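Local coordinates for sensor protein CpxA (Vibrio parahaemolyticus, PDB 3V67) that probably acts as the sensor histidine kinase of a two-component system, this chain being its periplasmic PAS-fold sensing domain, at residues 81-84 with 85-89. Sequence-based numbering, arbitrary orientation.
Sequences MQNF and VTSIE
Thr86 meets the carbonyl oxygens of Gln82 and Asn83 on helix 75-87. Thr86 CB lies 3.8 Å from Gln82 O. From there the side chain forks. OG1 sits between the backbone N and the carbonyl carbon (chi1 52°), which brings it down onto the preceding turn. Thr86 OG1 is 3.1 Å from both Gln82 O and Asn83 O. The methyl Thr86 CG2 takes the other branch, beside the backbone N, and comes within 4.1 Å of Gln82 NE2, whose chain bends back at chi2. Gln82 O accepts the backbone N of Thr86, at 3.0 Å and with an N-H...O angle of 166°.

The helix belongs to the periplasmic PAS-fold domain, where it packs on the antiparallel sheet. Met81 and Val85 are buried on its sheet side and both touch Val67 and Tyr120. Between them, Met81 SD reaches Val85 CG2 at 3.7 Å, the two side chains crossing at a slant. The Phe84 side chain touches Ile104, Arg97 and Tyr99.

Ser87 OG points back at Asn83 O; the modelled separation is very short, so its exact length is doubtful. Asn83 OD1 lies 3.2 Å from Ser87 OG, but this amide oxygen has its hydrogen bond with Tyr99 OH. Ser87 N bonds to Phe84 O at 3.0 Å, three residues back. This hydrogen bond is bent, with an N-H...O angle of 138°, and the donor lies above the carbonyl plane, unlike the straighter bond from Val85 N to Met81 O. Ile88 CG1 lies 3.3 Å from Phe84 O.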
loop_
_atom_site.group_PDB
_atom_site.type_symbol
_atom_site.label_atom_id
_atom_site.label_comp_id
_atom_site.label_asym_id
_atom_site.label_seq_id
_atom_site.Cartn_x
_atom_site.Cartn_y
_atom_site.Cartn_z
ATOM N N MET A 81 -16.448 8.517 -6.713
ATOM C CA MET A 81 -15.756 8.950 -7.926
ATOM C C MET A 81 -15.832 10.457 -8.130
ATOM O O MET A 81 -14.818 11.096 -8.409
ATOM C CB MET A 81 -16.287 8.227 -9.166
ATOM C CG MET A 81 -15.694 8.748 -10.474
ATOM S SD MET A 81 -13.885 8.826 -10.490
ATOM C CE MET A 81 -13.458 7.143 -10.090
ATOM N N GLN A 82 -17.029 11.020 -7.993
ATOM C CA GLN A 82 -17.199 12.463 -8.141
ATOM C C GLN A 82 -16.307 13.222 -7.168
ATOM O O GLN A 82 -15.571 14.147 -7.557
ATOM C CB GLN A 82 -18.661 12.860 -7.933
ATOM C CG GLN A 82 -18.890 14.361 -7.799
ATOM C CD GLN A 82 -18.752 15.115 -9.115
ATOM O OE1 GLN A 82 -18.328 14.559 -10.128
ATOM N NE2 GLN A 82 -19.123 16.390 -9.102
ATOM N N ASN A 83 -16.370 12.816 -5.902
ATOM C CA ASN A 83 -15.520 13.411 -4.883
ATOM C C ASN A 83 -14.046 13.336 -5.266
ATOM O O ASN A 83 -13.321 14.322 -5.142
ATOM C CB ASN A 83 -15.745 12.745 -3.527
ATOM C CG ASN A 83 -14.921 13.383 -2.426
ATOM O OD1 ASN A 83 -13.773 13.005 -2.196
ATOM N ND2 ASN A 83 -15.503 14.363 -1.743
ATOM N N PHE A 84 -13.615 12.170 -5.746
ATOM C CA PHE A 84 -12.228 11.976 -6.159
ATOM C C PHE A 84 -11.834 12.955 -7.253
ATOM O O PHE A 84 -10.787 13.601 -7.172
ATOM C CB PHE A 84 -11.990 10.540 -6.637
ATOM C CG PHE A 84 -10.550 10.237 -6.948
ATOM C CD1 PHE A 84 -9.694 9.790 -5.957
ATOM C CD2 PHE A 84 -10.052 10.401 -8.233
ATOM C CE1 PHE A 84 -8.368 9.512 -6.237
ATOM C CE2 PHE A 84 -8.730 10.125 -8.518
ATOM C CZ PHE A 84 -7.886 9.679 -7.517
ATOM N N VAL A 85 -12.678 13.056 -8.275
ATOM C CA VAL A 85 -12.416 13.935 -9.408
ATOM C C VAL A 85 -12.275 15.387 -8.963
ATOM O O VAL A 85 -11.350 16.085 -9.388
ATOM C CB VAL A 85 -13.519 13.825 -10.479
ATOM C CG1 VAL A 85 -13.360 14.914 -11.531
ATOM C CG2 VAL A 85 -13.499 12.446 -11.120
ATOM N N THR A 86 -13.177 15.841 -8.098
ATOM C CA THR A 86 -13.090 17.219 -7.619
ATOM C C THR A 86 -12.003 17.413 -6.555
ATOM O O THR A 86 -11.691 18.544 -6.181
ATOM C CB THR A 86 -14.445 17.736 -7.088
ATOM O OG1 THR A 86 -14.972 16.810 -6.128
ATOM C CG2 THR A 86 -15.438 17.897 -8.230
ATOM N N SER A 87 -11.423 16.312 -6.081
ATOM C CA SER A 87 -10.383 16.371 -5.053
ATOM C C SER A 87 -8.965 16.363 -5.625
ATOM O O SER A 87 -7.997 16.534 -4.883
ATOM C CB SER A 87 -10.527 15.207 -4.069
ATOM O OG SER A 87 -11.819 15.173 -3.493
ATOM N N ILE A 88 -8.842 16.151 -6.932
ATOM C CA ILE A 88 -7.529 16.051 -7.566
ATOM C C ILE A 88 -6.744 17.347 -7.422
ATOM O O ILE A 88 -7.260 18.428 -7.699
ATOM C CB ILE A 88 -7.635 15.715 -9.064
ATOM C CG1 ILE A 88 -8.404 14.413 -9.278
ATOM C CG2 ILE A 88 -6.247 15.612 -9.684
ATOM C CD1 ILE A 88 -8.706 14.131 -10.736
ATOM N N GLU A 89 -5.497 17.233 -6.983
ATOM C CA GLU A 89 -4.639 18.399 -6.831
ATOM C C GLU A 89 -3.785 18.618 -8.072
ATOM O O GLU A 89 -3.518 19.755 -8.458
ATOM C CB GLU A 89 -3.753 18.246 -5.597
ATOM C CG GLU A 89 -4.531 18.171 -4.298
ATOM C CD GLU A 89 -3.729 17.541 -3.183
ATOM O OE1 GLU A 89 -2.591 17.098 -3.448
ATOM O OE2 GLU A 89 -4.236 17.481 -2.044
#